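Local coordinates for long form salivary protein D7L1 (Aedes aegypti, PDB 3DXL) that binds and sequesters biogenic amines and leukotrienes of the vertebrate host, modulating blood feeding by female mosquitoes, at residues D214-K220 with D259-A263; M1-P6 with E75-Y80. All blocks are in the same frame, centred on the assembly; numbering follows the deposited sequence.

Interaction 1 (D214-K220 with D259-A263)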
ATOM      1  N   ASP A 214       4.404   7.101   9.248  1.00 10.40           N
ATOM      2  CA  ASP A 214       3.306   7.022  10.209  1.00 10.11           C
ATOM      3  C   ASP A 214       3.580   7.760  11.527  1.00 10.08           C
ATOM      4  O   ASP A 214       2.666   8.324  12.115  1.00 10.53           O
ATOM      5  CB  ASP A 214       2.922   5.572  10.462  1.00 10.07           C
ATOM      6  CG  ASP A 214       2.116   4.977   9.316  1.00 10.13           C
ATOM      7  OD1 ASP A 214       1.665   5.736   8.420  1.00 10.34           O
ATOM      8  OD2 ASP A 214       1.932   3.740   9.323  1.00  9.52           O
ATOM      9  N   PHE A 215       4.842   7.788  11.960  1.00 10.12           N
ATOM     10  CA  PHE A 215       5.219   8.631  13.103  1.00 10.84           C
ATOM     11  C   PHE A 215       5.005  10.111  12.807  1.00 10.91           C
ATOM     12  O   PHE A 215       4.444  10.849  13.627  1.00 11.15           O
ATOM     13  CB  PHE A 215       6.675   8.405  13.517  1.00 10.72           C
ATOM     14  CG  PHE A 215       6.861   7.340  14.571  1.00 10.62           C
ATOM     15  CD1 PHE A 215       6.355   6.060  14.383  1.00 11.77           C
ATOM     16  CD2 PHE A 215       7.589   7.611  15.725  1.00 10.88           C
ATOM     17  CE1 PHE A 215       6.540   5.074  15.344  1.00 11.76           C
ATOM     18  CE2 PHE A 215       7.777   6.624  16.696  1.00 12.28           C
ATOM     19  CZ  PHE A 215       7.259   5.357  16.494  1.00 11.03           C
ATOM     20  N   LYS A 216       5.430  10.548  11.618  1.00 11.58           N
ATOM     21  CA  LYS A 216       5.289  11.950  11.273  1.00 12.53           C
ATOM     22  C   LYS A 216       3.825  12.362  11.199  1.00 12.35           C
ATOM     23  O   LYS A 216       3.466  13.473  11.586  1.00 12.93           O
ATOM     24  CB  LYS A 216       6.036  12.273   9.981  1.00 13.35           C
ATOM     25  CG  LYS A 216       7.544  12.180  10.147  1.00 16.32           C
ATOM     26  CD  LYS A 216       8.304  12.527   8.885  1.00 20.71           C
ATOM     27  CE  LYS A 216       9.806  12.380   9.111  1.00 23.00           C
ATOM     28  NZ  LYS A 216      10.577  12.496   7.840  1.00 25.74           N
ATOM     29  N   LEU A 217       2.969  11.439  10.756  1.00 12.78           N
ATOM     30  CA  LEU A 217       1.536  11.715  10.679  1.00 13.43           C
ATOM     31  C   LEU A 217       0.845  11.852  12.037  1.00 13.44           C
ATOM     32  O   LEU A 217      -0.238  12.427  12.118  1.00 14.87           O
ATOM     33  CB  LEU A 217       0.814  10.679   9.810  1.00 13.33           C
ATOM     34  CG  LEU A 217       1.053  10.901   8.314  1.00 13.45           C
ATOM     35  CD1 LEU A 217       0.685   9.662   7.519  1.00 14.30           C
ATOM     36  CD2 LEU A 217       0.309  12.138   7.805  1.00 16.05           C
ATOM     37  N   VAL A 218       1.468  11.344  13.100  1.00 13.28           N
ATOM     38  CA  VAL A 218       0.977  11.619  14.455  1.00 13.11           C
ATOM     39  C   VAL A 218       1.861  12.621  15.188  1.00 13.22           C
ATOM     40  O   VAL A 218       1.861  12.687  16.424  1.00 13.20           O
ATOM     41  CB  VAL A 218       0.714  10.337  15.296  1.00 12.84           C
ATOM     42  CG1 VAL A 218      -0.409   9.534  14.674  1.00 12.24           C
ATOM     43  CG2 VAL A 218       1.966   9.498  15.435  1.00 11.77           C
ATOM     44  N   ASN A 219       2.609  13.415  14.416  1.00 13.97           N
ATOM     45  CA  ASN A 219       3.385  14.542  14.953  1.00 14.34           C
ATOM     46  C   ASN A 219       4.487  14.113  15.923  1.00 14.50           C
ATOM     47  O   ASN A 219       4.765  14.784  16.922  1.00 14.98           O
ATOM     48  CB  ASN A 219       2.450  15.601  15.558  1.00 15.40           C
ATOM     49  CG  ASN A 219       1.281  15.942  14.629  1.00 16.85           C
ATOM     50  OD1 ASN A 219       1.474  16.195  13.434  1.00 20.14           O
ATOM     51  ND2 ASN A 219       0.069  15.931  15.168  1.00 18.12           N
ATOM     52  N   LYS A 220       5.121  12.988  15.610  1.00 14.04           N
ATOM     53  CA  LYS A 220       6.205  12.454  16.429  1.00 14.63           C
ATOM     54  C   LYS A 220       7.509  12.485  15.651  1.00 15.05           C
ATOM     55  O   LYS A 220       7.554  12.166  14.463  1.00 15.99           O
ATOM     56  CB  LYS A 220       5.888  11.028  16.905  1.00 14.77           C
ATOM     57  CG  LYS A 220       4.645  10.909  17.783  1.00 15.31           C
ATOM     58  CD  LYS A 220       4.794  11.646  19.110  1.00 16.00           C
ATOM     59  CE  LYS A 220       3.496  11.619  19.908  1.00 17.34           C
ATOM     60  NZ  LYS A 220       3.544  12.604  21.021  1.00 20.31           N
ATOM     61  N   ASP A 259       4.741   6.071  21.309  1.00 10.82           N
ATOM     62  CA  ASP A 259       4.643   6.707  20.001  1.00 10.96           C
ATOM     63  C   ASP A 259       4.293   5.697  18.918  1.00 10.33           C
ATOM     64  O   ASP A 259       3.496   6.003  18.030  1.00 10.27           O
ATOM     65  CB  ASP A 259       5.951   7.418  19.656  1.00 11.57           C
ATOM     66  CG  ASP A 259       6.172   8.663  20.479  1.00 13.00           C
ATOM     67  OD1 ASP A 259       5.264   9.064  21.233  1.00 13.90           O
ATOM     68  OD2 ASP A 259       7.255   9.259  20.337  1.00 14.96           O
ATOM     69  N   PHE A 260       4.887   4.507  18.987  1.00  9.90           N
ATOM     70  CA  PHE A 260       4.546   3.442  18.039  1.00 10.65           C
ATOM     71  C   PHE A 260       3.068   3.076  18.079  1.00 10.04           C
ATOM     72  O   PHE A 260       2.417   2.983  17.032  1.00  9.87           O
ATOM     73  CB  PHE A 260       5.401   2.183  18.228  1.00 11.14           C
ATOM     74  CG  PHE A 260       4.914   1.016  17.422  1.00 11.51           C
ATOM     75  CD1 PHE A 260       5.149   0.961  16.050  1.00 12.83           C
ATOM     76  CD2 PHE A 260       4.176   0.004  18.015  1.00 13.03           C
ATOM     77  CE1 PHE A 260       4.666  -0.098  15.290  1.00 13.92           C
ATOM     78  CE2 PHE A 260       3.695  -1.051  17.264  1.00 13.67           C
ATOM     79  CZ  PHE A 260       3.947  -1.103  15.904  1.00 13.50           C
ATOM     80  N   LYS A 261       2.541   2.830  19.273  1.00  9.83           N
ATOM     81  CA  LYS A 261       1.132   2.469  19.404  1.00  9.82           C
ATOM     82  C   LYS A 261       0.240   3.581  18.855  1.00  9.59           C
ATOM     83  O   LYS A 261      -0.730   3.311  18.164  1.00  9.46           O
ATOM     84  CB  LYS A 261       0.786   2.136  20.852  1.00 10.22           C
ATOM     85  CG  LYS A 261       1.472   0.871  21.354  1.00 11.20           C
ATOM     86  CD  LYS A 261       1.277   0.683  22.851  1.00 13.50           C
ATOM     87  CE  LYS A 261       2.010  -0.548  23.329  1.00 14.22           C
ATOM     88  NZ  LYS A 261       1.801  -0.786  24.790  1.00 16.98           N
ATOM     89  N   GLU A 262       0.598   4.831  19.131  1.00  9.66           N
ATOM     90  CA  GLU A 262      -0.153   5.959  18.606  1.00 10.10           C
ATOM     91  C   GLU A 262      -0.128   6.003  17.071  1.00  9.59           C
ATOM     92  O   GLU A 262      -1.168   6.164  16.421  1.00  9.68           O
ATOM     93  CB  GLU A 262       0.351   7.267  19.211  1.00 11.43           C
ATOM     94  CG  GLU A 262      -0.548   8.425  18.888  1.00 11.60           C
ATOM     95  CD  GLU A 262      -0.208   9.724  19.602  1.00 13.22           C
ATOM     96  OE1 GLU A 262       0.670   9.749  20.500  1.00 15.35           O
ATOM     97  OE2 GLU A 262      -0.855  10.727  19.261  1.00 13.22           O
ATOM     98  N   ALA A 263       1.057   5.827  16.499  1.00  9.07           N
ATOM     99  CA  ALA A 263       1.226   5.835  15.052  1.00  9.23           C
ATOM    100  C   ALA A 263       0.480   4.671  14.389  1.00  9.06           C
ATOM    101  O   ALA A 263      -0.162   4.833  13.345  1.00  9.17           O
ATOM    102  CB  ALA A 263       2.692   5.781  14.716  1.00  9.77           C
TER
HETATM  103  O   HOH W   1       0.080   7.172  11.713  1.00 10.43           O
HETATM  104  O   HOH W   2       0.618  13.063  18.797  1.00 17.76           O
HETATM  105  O   HOH W   3       1.028  11.835  22.238  1.00 19.49           O
HETATM  106  O   HOH W   4       5.485  11.544  22.697  1.00 31.59           O
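Ala263, Phe215 and Asp259 lose the most surface where the end of helix 208-217 packs on helix 257-271. The methyl of Ala263 is small enough to let the backbones approach, and Phe215 CA lies 5.2 Å from Ala263 CA. Ala263 CB sits 3.6 Å from Asp214 O, 3.7 Å from Phe215 CD1 and 3.9 Å from Val218 CG2. Beside it, a water donates to Asp214 O and Ala263 O, 2.9 Å from each. The Phe215 ring reaches Asp259 and Phe260, with CE2 3.6 Å from Asp259 CB and CZ 4.1 Å from Phe260 CB. Asp259 O lies over one face of this ring. A Schellman motif with Asn219 at C-prime ends helix 208-217, and Lys220 then follows on the Asp259 side. Lys220 NZ makes a long salt bridge to Asp259 OD1 at 3.9 Å. One water joins these same two atoms, and another joins Lys220 NZ to Glu262 OE1. Asp214 turns its carboxylate to Tyr199, Arg267 and Arg270, while Glu262 OE2 is hydrogen-bonded to Tyr284 OH. The same helix 257-271 carries Asp265 and Glu268, which bind noradrenaline. No direct hydrogen bond crosses the contact. Apolar packing joins the helices, while the polar groups meet through waters and one long salt bridge.

Interaction 2 (M1-P6 with E75-Y80)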
ATOM      1  N   MET A   1       9.068  -7.394 -10.669  1.00 22.15           N
ATOM      2  CA  MET A   1       7.925  -6.506 -10.292  1.00 21.64           C
ATOM      3  C   MET A   1       6.591  -7.083 -10.739  1.00 21.15           C
ATOM      4  O   MET A   1       6.450  -7.577 -11.866  1.00 21.56           O
ATOM      5  CB  MET A   1       8.106  -5.102 -10.876  1.00 22.08           C
ATOM      6  CG  MET A   1       9.294  -4.346 -10.309  1.00 22.74           C
ATOM      7  SD  MET A   1       9.164  -4.049  -8.532  1.00 25.56           S
ATOM      8  CE  MET A   1       7.971  -2.710  -8.472  1.00 24.87           C
ATOM      9  N   GLY A   2       5.606  -7.003  -9.849  1.00 20.02           N
ATOM     10  CA  GLY A   2       4.305  -7.608 -10.085  1.00 18.61           C
ATOM     11  C   GLY A   2       4.309  -9.103  -9.823  1.00 17.07           C
ATOM     12  O   GLY A   2       5.349  -9.673  -9.471  1.00 18.14           O
ATOM     13  N   PRO A   3       3.141  -9.754  -9.975  1.00 15.81           N
ATOM     14  CA  PRO A   3       1.880  -9.103 -10.323  1.00 14.47           C
ATOM     15  C   PRO A   3       1.286  -8.371  -9.111  1.00 13.10           C
ATOM     16  O   PRO A   3       1.720  -8.587  -7.970  1.00 13.07           O
ATOM     17  CB  PRO A   3       0.985 -10.278 -10.702  1.00 14.32           C
ATOM     18  CG  PRO A   3       1.491 -11.401  -9.826  1.00 15.40           C
ATOM     19  CD  PRO A   3       2.974 -11.207  -9.770  1.00 16.29           C
ATOM     20  N   PHE A   4       0.305  -7.519  -9.368  1.00 12.19           N
ATOM     21  CA  PHE A   4      -0.364  -6.748  -8.330  1.00 11.28           C
ATOM     22  C   PHE A   4      -1.846  -7.054  -8.328  1.00 10.96           C
ATOM     23  O   PHE A   4      -2.490  -7.057  -9.388  1.00 10.90           O
ATOM     24  CB  PHE A   4      -0.154  -5.257  -8.572  1.00 12.14           C
ATOM     25  CG  PHE A   4       1.275  -4.824  -8.510  1.00 12.35           C
ATOM     26  CD1 PHE A   4       1.948  -4.748  -7.290  1.00 13.68           C
ATOM     27  CD2 PHE A   4       1.960  -4.485  -9.671  1.00 13.46           C
ATOM     28  CE1 PHE A   4       3.276  -4.336  -7.239  1.00 14.79           C
ATOM     29  CE2 PHE A   4       3.282  -4.072  -9.621  1.00 14.37           C
ATOM     30  CZ  PHE A   4       3.943  -3.999  -8.408  1.00 14.98           C
ATOM     31  N   ASP A   5      -2.397  -7.297  -7.138  1.00 10.30           N
ATOM     32  CA  ASP A   5      -3.821  -7.527  -7.024  1.00 10.51           C
ATOM     33  C   ASP A   5      -4.564  -6.186  -6.920  1.00  9.92           C
ATOM     34  O   ASP A   5      -3.926  -5.124  -6.921  1.00  9.58           O
ATOM     35  CB  ASP A   5      -4.144  -8.524  -5.883  1.00 10.15           C
ATOM     36  CG  ASP A   5      -3.933  -7.951  -4.478  1.00 10.50           C
ATOM     37  OD1 ASP A   5      -4.013  -6.721  -4.293  1.00 10.95           O
ATOM     38  OD2 ASP A   5      -3.727  -8.768  -3.549  1.00 11.75           O
ATOM     39  N   PRO A   6      -5.904  -6.210  -6.900  1.00 10.17           N
ATOM     40  CA  PRO A   6      -6.622  -4.931  -6.865  1.00 10.08           C
ATOM     41  C   PRO A   6      -6.288  -4.015  -5.690  1.00  9.72           C
ATOM     42  O   PRO A   6      -6.233  -2.791  -5.863  1.00  9.62           O
ATOM     43  CB  PRO A   6      -8.089  -5.356  -6.836  1.00 10.86           C
ATOM     44  CG  PRO A   6      -8.076  -6.651  -7.595  1.00 10.57           C
ATOM     45  CD  PRO A   6      -6.835  -7.340  -7.086  1.00 10.39           C
ATOM     46  N   GLU A  75       4.006 -10.004 -16.509  1.00 16.91           N
ATOM     47  CA  GLU A  75       3.731 -10.620 -15.211  1.00 16.83           C
ATOM     48  C   GLU A  75       2.273 -10.407 -14.823  1.00 15.28           C
ATOM     49  O   GLU A  75       1.595 -11.327 -14.356  1.00 15.50           O
ATOM     50  CB  GLU A  75       4.649 -10.052 -14.121  1.00 17.69           C
ATOM     51  CG  GLU A  75       6.070 -10.590 -14.142  1.00 20.49           C
ATOM     52  CD  GLU A  75       6.132 -12.106 -14.016  1.00 22.88           C
ATOM     53  OE1 GLU A  75       5.488 -12.669 -13.102  1.00 24.19           O
ATOM     54  OE2 GLU A  75       6.826 -12.728 -14.843  1.00 25.69           O
ATOM     55  N   GLN A  76       1.791  -9.186 -15.041  1.00 14.37           N
ATOM     56  CA  GLN A  76       0.423  -8.834 -14.724  1.00 13.91           C
ATOM     57  C   GLN A  76      -0.589  -9.643 -15.539  1.00 13.88           C
ATOM     58  O   GLN A  76      -1.568 -10.162 -15.002  1.00 13.81           O
ATOM     59  CB  GLN A  76       0.214  -7.330 -14.903  1.00 13.64           C
ATOM     60  CG  GLN A  76      -1.088  -6.804 -14.332  1.00 12.29           C
ATOM     61  CD  GLN A  76      -1.136  -6.803 -12.812  1.00 11.83           C
ATOM     62  OE1 GLN A  76      -0.172  -7.159 -12.139  1.00 12.67           O
ATOM     63  NE2 GLN A  76      -2.271  -6.406 -12.279  1.00 11.47           N
ATOM     64  N   PHE A  77      -0.345  -9.747 -16.841  1.00 14.23           N
ATOM     65  CA  PHE A  77      -1.235 -10.484 -17.734  1.00 14.38           C
ATOM     66  C   PHE A  77      -1.232 -11.990 -17.441  1.00 14.50           C
ATOM     67  O   PHE A  77      -2.267 -12.642 -17.532  1.00 14.97           O
ATOM     68  CB  PHE A  77      -0.859 -10.178 -19.189  1.00 14.56           C
ATOM     69  CG  PHE A  77      -1.760 -10.810 -20.217  1.00 14.86           C
ATOM     70  CD1 PHE A  77      -3.142 -10.789 -20.085  1.00 15.03           C
ATOM     71  CD2 PHE A  77      -1.204 -11.385 -21.358  1.00 15.95           C
ATOM     72  CE1 PHE A  77      -3.955 -11.369 -21.067  1.00 15.65           C
ATOM     73  CE2 PHE A  77      -2.007 -11.959 -22.339  1.00 15.96           C
ATOM     74  CZ  PHE A  77      -3.378 -11.947 -22.199  1.00 16.01           C
ATOM     75  N   LYS A  78      -0.069 -12.525 -17.094  1.00 15.31           N
ATOM     76  CA  LYS A  78       0.038 -13.931 -16.685  1.00 16.37           C
ATOM     77  C   LYS A  78      -0.843 -14.227 -15.468  1.00 16.52           C
ATOM     78  O   LYS A  78      -1.521 -15.255 -15.414  1.00 16.66           O
ATOM     79  CB  LYS A  78       1.493 -14.286 -16.395  1.00 17.23           C
ATOM     80  CG  LYS A  78       1.732 -15.730 -15.986  1.00 19.88           C
ATOM     81  CD  LYS A  78       3.211 -15.971 -15.734  1.00 23.39           C
ATOM     82  CE  LYS A  78       3.528 -17.449 -15.603  1.00 25.31           C
ATOM     83  NZ  LYS A  78       4.974 -17.660 -15.325  1.00 26.73           N
ATOM     84  N   ALA A  79      -0.831 -13.308 -14.506  1.00 15.89           N
ATOM     85  CA  ALA A  79      -1.631 -13.446 -13.290  1.00 15.60           C
ATOM     86  C   ALA A  79      -3.117 -13.201 -13.542  1.00 15.35           C
ATOM     87  O   ALA A  79      -3.971 -13.774 -12.859  1.00 15.87           O
ATOM     88  CB  ALA A  79      -1.121 -12.506 -12.212  1.00 15.83           C
ATOM     89  N   TYR A  80      -3.430 -12.345 -14.520  1.00 14.80           N
ATOM     90  CA  TYR A  80      -4.817 -11.975 -14.802  1.00 14.76           C
ATOM     91  C   TYR A  80      -5.194 -12.095 -16.284  1.00 15.21           C
ATOM     92  O   TYR A  80      -5.403 -11.081 -16.961  1.00 15.04           O
ATOM     93  CB  TYR A  80      -5.119 -10.564 -14.268  1.00 14.16           C
ATOM     94  CG  TYR A  80      -4.896 -10.458 -12.780  1.00 14.20           C
ATOM     95  CD1 TYR A  80      -5.861 -10.909 -11.882  1.00 14.51           C
ATOM     96  CD2 TYR A  80      -3.701  -9.953 -12.275  1.00 13.84           C
ATOM     97  CE1 TYR A  80      -5.653 -10.845 -10.517  1.00 13.94           C
ATOM     98  CE2 TYR A  80      -3.479  -9.880 -10.907  1.00 13.76           C
ATOM     99  CZ  TYR A  80      -4.459 -10.331 -10.043  1.00 13.14           C
ATOM    100  OH  TYR A  80      -4.245 -10.268  -8.691  1.00 13.70           O
TER
HETATM  101  O   HOH W   5       6.386 -12.162 -10.571  1.00 71.85           O
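The chain start, residues 1-6, runs past the end of helix 71-79 and is paired to it through one side chain. The Gln76 amide makes two hydrogen bonds to the backbone of Phe4. Phe4 N donates to Gln76 OE1 at 2.8 Å, and Gln76 NE2 donates to Phe4 O at 3.0 Å. Both are close to straight, so one amide satisfies the NH and the CO of a single extended residue. Gln76 NE2 also donates to Leu127 O, and Phe4 O also bonds His129 NE2. Nearer the N-terminus, a water donates to Gly2 O at 2.9 Å and to Glu75 OE1 at 2.7 Å. A cis peptide bond joins Gly2 to Pro3. Pro3 has the largest buried area here. Its CB lies 3.4 Å from Ala79 CB, and its CA lies 3.4 Å from Gln76 OE1. Tyr80 extends the contact toward Asp5, with CE2 3.4 Å from Phe4 O and OH 3.2 Å from Asp5 CA. Asp5 is the N-cap of helix 6-20. Its OD1 accepts from a backbone NH just past the segment, and its own N donates to Glu8 OE1. Pro6 opens that helix and packs on Thr135, Leu138 and Tyr139 of helix 132-142. The Tyr80 ring meets His129 edge-to-face and also touches Leu138. The contact thus ties the entry to helix 6-20 to the end of helix 71-79, beside helix 132-142 and the loop at His129.

The two contacts share no helix, and their centres lie about 33 Å apart on opposite sides of the chain's centre. Interaction 1 is buried and joins two helices of the C-terminal half, the part with the biogenic amine pocket. Interaction 2 is at the surface of the N-terminal half, where lipids bind; the side chain of Pro6 lies about 7 Å from that of Lys149, a leukotriene E4-binding residue, and is also near Gly130, another. Their chemistry differs accordingly. In interaction 1 apolar side chains pack, and charged groups at one end meet through waters and a long salt bridge. In interaction 2 an irregular segment exposes backbone groups, and a glutamine side chain bonds them directly.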